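Local coordinates for Galactose/lactose metabolism regulatory protein GAL80 (Saccharomyces cerevisiae, PDB 3BTV) that represses the galactose and lactose metabolic genes of yeast by binding the activator GAL4 and blocking its transcriptional activation when no inducing sugar is present, at residues B[218-221]-B[222-226]; B[268-272]-B[273-277]. The protein carries 1 engineered substitution. All coordinates share one frame; numbering follows the deposited sequence.

Contact 1 of 2, residues B[218-221]-B[222-226]; sequences IDIL and QYMTS
Gln222 folds back along its own helix onto Ile218 in the last turns of helix 209-225. Backbone bonds of the i to i+4 kind run from Gln222 N to Ile218 O, from Tyr223 N to Asp219 O, and from Met224 N to Ile220 O at 2.8 Å. Two carbonyls are gripped twice. Ile218 O takes a second bond, 3.1 Å long, from Gln222 NE2, which sits above the carbonyl plane on the face opposite Gln222 N; the oxygen lies nearly in the plane of the Gln222 amide. CG of Gln222 lies beside its backbone N (chi1 -69°), and the extended chain beyond carries the amide back to the carbonyl. Thr225 repeats the pattern: its OG1 donates to Leu221 O at 3.0 Å while Thr225 N reaches the other face of that carbonyl. With an alanine in place of Gln222, Ile218 O would probably be left with its backbone partner alone, and a gap would open against Leu414 of helix 405-424.

Apolar contact comes chiefly from Met224, bent at chi3 (-65°) to bring CE within 4.3 Å of Ile220 CG1 and 4.3 Å of Leu221 CD1; Ile161 of helix 159-169 packs on Ile220 and Met224.

The buried polar ends of Asp219 and Tyr223 find partners beyond this stretch: Asp219 forms a salt bridge with Arg156, and Tyr223 OH bonds to Asp398 O. Ser226, with positive phi, closes the helix in a Schellman motif. The extra side-chain donors on Ile218 O and Leu221 O probably help to offset the partial negative charge of carbonyl oxygens toward the helix C-terminus, in a largely buried setting.

Contact 2 of 2, residues B[268-272]-B[273-277]; sequences QGTLL and NGNVP
Leu271 and Val276 face each other at the end of the beta hairpin formed by strands 264-271 and 276-283, where Asn275 and Val276 both lie opposite Leu271 in a G1 beta bulge.

Backbone bonding is uneven across the bulge. Leu271 N donates to Val276 O at 2.9 Å, whereas the return bond from Val276 N to Leu271 O is weak, at 3.4 Å and bent to 132° at the hydrogen. Val276 O also receives a CA-H...O contact from Thr270 CA at 3.1 Å, Thr270 itself facing Pro277 as a non-hydrogen-bonded pair. At the turn, Gly274 has positive phi (96°); a beta carbon there would collide with the carbonyl oxygen of the residue before and press on Val276 CG2.

Leu271 and Val276 supply the apolar contact, running alongside each other in the same direction, with Leu271 CB 3.9 Å from Val276 CB. Ile179 of strand 176-184 packs against both.

On the other face, Thr270 and Asn275 also lie alongside each other, and Phe237 of the second subunit packs on the pair. Asn275 O additionally bonds to Asn239 ND2 of that subunit. With CG of Asn275 anti to its backbone N (chi1 -164°), the amide turns back to set OD1 3.6 Å from Thr270 CB. One water links these two side chains, donating to Asn275 OD1 at 2.9 Å and hydrogen-bonded to Thr270 OG1 at 3.0 Å.

Contact 1 is a buried stretch of helix, whereas contact 2 is a hairpin end that is only partly buried and lies farther from the centre of the chain. Both meet strand 176-184 of the mixed sheet: Ile179 touches Leu221 and Thr225 from the helix, and Leu271 and Val276 from the hairpin. The two also touch directly, with Thr225 OG1 3.6 Å from Leu271 CD1. Their chemistry follows their places. In 218-226, side-chain donors reinforce helix carbonyls among apolar neighbours; in 268-277, a bulge, a turn through a glycine of positive phi and a bridging water shape the end of a hairpin that also meets the second subunit.

Contact 1 of 2, residues B[218-221]-B[222-226]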
loop_
_atom_site.group_PDB
_atom_site.type_symbol
_atom_site.label_atom_id
_atom_site.label_comp_id
_atom_site.label_asym_id
_atom_site.label_seq_id
_atom_site.Cartn_x
_atom_site.Cartn_y
_atom_site.Cartn_z
ATOM N N ILE B 218 -7.316 -2.471 -11.758
ATOM C CA ILE B 218 -7.855 -1.221 -11.270
ATOM C C ILE B 218 -9.223 -0.995 -11.908
ATOM O O ILE B 218 -10.110 -0.361 -11.329
ATOM C CB ILE B 218 -6.898 -0.048 -11.555
ATOM C CG1 ILE B 218 -7.118 1.065 -10.527
ATOM C CG2 ILE B 218 -7.083 0.441 -12.989
ATOM C CD1 ILE B 218 -6.628 0.746 -9.125
ATOM N N ASP B 219 -9.409 -1.546 -13.095
ATOM C CA ASP B 219 -10.714 -1.421 -13.722
ATOM C C ASP B 219 -11.774 -2.223 -12.977
ATOM O O ASP B 219 -12.882 -1.733 -12.795
ATOM C CB ASP B 219 -10.718 -1.856 -15.190
ATOM C CG ASP B 219 -12.117 -1.806 -15.785
ATOM O OD1 ASP B 219 -12.659 -0.691 -15.944
ATOM O OD2 ASP B 219 -12.696 -2.879 -16.049
ATOM N N ILE B 220 -11.466 -3.456 -12.576
ATOM C CA ILE B 220 -12.469 -4.214 -11.800
ATOM C C ILE B 220 -12.696 -3.559 -10.450
ATOM O O ILE B 220 -13.802 -3.611 -9.905
ATOM C CB ILE B 220 -12.137 -5.731 -11.609
ATOM C CG1 ILE B 220 -10.879 -5.911 -10.771
ATOM C CG2 ILE B 220 -12.008 -6.458 -12.953
ATOM C CD1 ILE B 220 -10.565 -7.375 -10.491
ATOM N N LEU B 221 -11.663 -2.930 -9.901
ATOM C CA LEU B 221 -11.852 -2.261 -8.617
ATOM C C LEU B 221 -12.917 -1.186 -8.757
ATOM O O LEU B 221 -13.841 -1.102 -7.951
ATOM C CB LEU B 221 -10.558 -1.626 -8.091
ATOM C CG LEU B 221 -10.803 -0.985 -6.722
ATOM C CD1 LEU B 221 -11.094 -2.083 -5.652
ATOM C CD2 LEU B 221 -9.642 -0.113 -6.305
ATOM N N GLN B 222 -12.784 -0.362 -9.793
ATOM C CA GLN B 222 -13.726 0.725 -10.022
ATOM C C GLN B 222 -15.095 0.188 -10.356
ATOM O O GLN B 222 -16.110 0.740 -9.938
ATOM C CB GLN B 222 -13.239 1.613 -11.161
ATOM C CG GLN B 222 -12.004 2.400 -10.796
ATOM C CD GLN B 222 -11.386 3.061 -12.011
ATOM O OE1 GLN B 222 -11.579 4.244 -12.252
ATOM N NE2 GLN B 222 -10.661 2.289 -12.798
ATOM N N TYR B 223 -15.116 -0.908 -11.097
ATOM C CA TYR B 223 -16.373 -1.552 -11.451
ATOM C C TYR B 223 -17.108 -2.113 -10.219
ATOM O O TYR B 223 -18.321 -1.946 -10.084
ATOM C CB TYR B 223 -16.130 -2.643 -12.499
ATOM C CG TYR B 223 -17.406 -3.263 -13.042
ATOM C CD1 TYR B 223 -18.319 -2.502 -13.769
ATOM C CD2 TYR B 223 -17.696 -4.601 -12.824
ATOM C CE1 TYR B 223 -19.477 -3.061 -14.265
ATOM C CE2 TYR B 223 -18.855 -5.175 -13.326
ATOM C CZ TYR B 223 -19.743 -4.395 -14.032
ATOM O OH TYR B 223 -20.898 -4.951 -14.518
ATOM N N MET B 224 -16.375 -2.763 -9.319
ATOM C CA MET B 224 -16.968 -3.367 -8.112
ATOM C C MET B 224 -17.459 -2.332 -7.106
ATOM O O MET B 224 -18.444 -2.554 -6.416
ATOM C CB MET B 224 -15.937 -4.247 -7.394
ATOM C CG MET B 224 -15.693 -5.583 -8.030
ATOM S SD MET B 224 -14.575 -6.562 -7.003
ATOM C CE MET B 224 -13.043 -5.609 -7.081
ATOM N N THR B 225 -16.744 -1.215 -6.995
ATOM C CA THR B 225 -17.105 -0.204 -6.031
ATOM C C THR B 225 -18.013 0.828 -6.675
ATOM O O THR B 225 -18.498 1.736 -6.015
ATOM C CB THR B 225 -15.858 0.513 -5.453
ATOM O OG1 THR B 225 -15.173 1.218 -6.502
ATOM C CG2 THR B 225 -14.908 -0.495 -4.798
ATOM N N SER B 226 -18.244 0.688 -7.972
ATOM C CA SER B 226 -19.019 1.685 -8.715
ATOM C C SER B 226 -18.503 3.106 -8.475
ATOM O O SER B 226 -19.283 4.010 -8.195
ATOM C CB SER B 226 -20.504 1.627 -8.332
ATOM O OG SER B 226 -21.064 0.356 -8.614
#

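Contact 2 of 2, residues B[268-272]-B[273-277]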
loop_
_atom_site.group_PDB
_atom_site.type_symbol
_atom_site.label_atom_id
_atom_site.label_comp_id
_atom_site.label_asym_id
_atom_site.label_seq_id
_atom_site.Cartn_x
_atom_site.Cartn_y
_atom_site.Cartn_z
ATOM N N GLN B 268 -1.389 5.109 -5.312
ATOM C CA GLN B 268 -2.304 5.405 -4.214
ATOM C C GLN B 268 -3.267 6.466 -4.693
ATOM O O GLN B 268 -2.926 7.281 -5.546
ATOM C CB GLN B 268 -1.549 5.830 -2.950
ATOM C CG GLN B 268 -0.810 7.166 -3.068
ATOM C CD GLN B 268 0.108 7.439 -1.878
ATOM O OE1 GLN B 268 0.558 8.570 -1.647
ATOM N NE2 GLN B 268 0.394 6.398 -1.123
ATOM N N GLY B 269 -4.485 6.442 -4.183
ATOM C CA GLY B 269 -5.474 7.391 -4.636
ATOM C C GLY B 269 -6.749 7.335 -3.846
ATOM O O GLY B 269 -6.876 6.556 -2.891
ATOM N N THR B 270 -7.705 8.156 -4.258
ATOM C CA THR B 270 -8.976 8.262 -3.556
ATOM C C THR B 270 -10.118 8.032 -4.530
ATOM O O THR B 270 -10.111 8.569 -5.638
ATOM C CB THR B 270 -9.150 9.662 -2.954
ATOM O OG1 THR B 270 -9.011 10.624 -3.993
ATOM C CG2 THR B 270 -8.093 9.931 -1.924
ATOM N N LEU B 271 -11.096 7.235 -4.117
ATOM C CA LEU B 271 -12.295 7.038 -4.915
ATOM C C LEU B 271 -13.204 8.260 -4.797
ATOM O O LEU B 271 -13.422 8.781 -3.700
ATOM C CB LEU B 271 -13.061 5.781 -4.473
ATOM C CG LEU B 271 -12.335 4.446 -4.648
ATOM C CD1 LEU B 271 -13.248 3.299 -4.214
ATOM C CD2 LEU B 271 -11.879 4.261 -6.089
ATOM N N LEU B 272 -13.747 8.707 -5.930
ATOM C CA LEU B 272 -14.691 9.829 -5.936
ATOM C C LEU B 272 -15.828 9.643 -4.931
ATOM O O LEU B 272 -16.160 10.547 -4.165
ATOM C CB LEU B 272 -15.274 10.015 -7.334
ATOM C CG LEU B 272 -14.577 11.098 -8.147
ATOM C CD1 LEU B 272 -15.077 11.072 -9.573
ATOM C CD2 LEU B 272 -14.796 12.482 -7.502
ATOM N N ASN B 273 -16.411 8.452 -4.925
ATOM C CA ASN B 273 -17.503 8.159 -4.004
ATOM C C ASN B 273 -16.986 7.821 -2.616
ATOM O O ASN B 273 -16.548 6.705 -2.360
ATOM C CB ASN B 273 -18.379 7.027 -4.551
ATOM C CG ASN B 273 -19.090 7.416 -5.850
ATOM O OD1 ASN B 273 -19.183 8.600 -6.194
ATOM N ND2 ASN B 273 -19.594 6.421 -6.572
ATOM N N GLY B 274 -17.036 8.794 -1.719
ATOM C CA GLY B 274 -16.654 8.550 -0.348
ATOM C C GLY B 274 -15.220 8.939 -0.047
ATOM O O GLY B 274 -14.753 8.746 1.078
ATOM N N ASN B 275 -14.512 9.478 -1.040
ATOM C CA ASN B 275 -13.129 9.874 -0.824
ATOM C C ASN B 275 -12.349 8.710 -0.205
ATOM O O ASN B 275 -11.556 8.922 0.705
ATOM C CB ASN B 275 -13.071 11.082 0.130
ATOM C CG ASN B 275 -11.730 11.787 0.100
ATOM O OD1 ASN B 275 -11.123 11.934 -0.965
ATOM N ND2 ASN B 275 -11.245 12.205 1.272
ATOM N N VAL B 276 -12.585 7.489 -0.701
ATOM C CA VAL B 276 -11.989 6.274 -0.117
ATOM C C VAL B 276 -10.502 6.145 -0.444
ATOM O O VAL B 276 -10.121 6.171 -1.611
ATOM C CB VAL B 276 -12.692 4.992 -0.623
ATOM C CG1 VAL B 276 -12.054 3.721 -0.012
ATOM C CG2 VAL B 276 -14.191 5.045 -0.328
ATOM N N PRO B 277 -9.664 5.996 0.588
ATOM C CA PRO B 277 -8.237 5.732 0.385
ATOM C C PRO B 277 -8.008 4.364 -0.265
ATOM O O PRO B 277 -8.530 3.345 0.204
ATOM C CB PRO B 277 -7.669 5.716 1.809
ATOM C CG PRO B 277 -8.753 6.259 2.695
ATOM C CD PRO B 277 -10.043 6.039 2.012
HETATM O O HOH W 1 -9.133 13.230 -2.614
#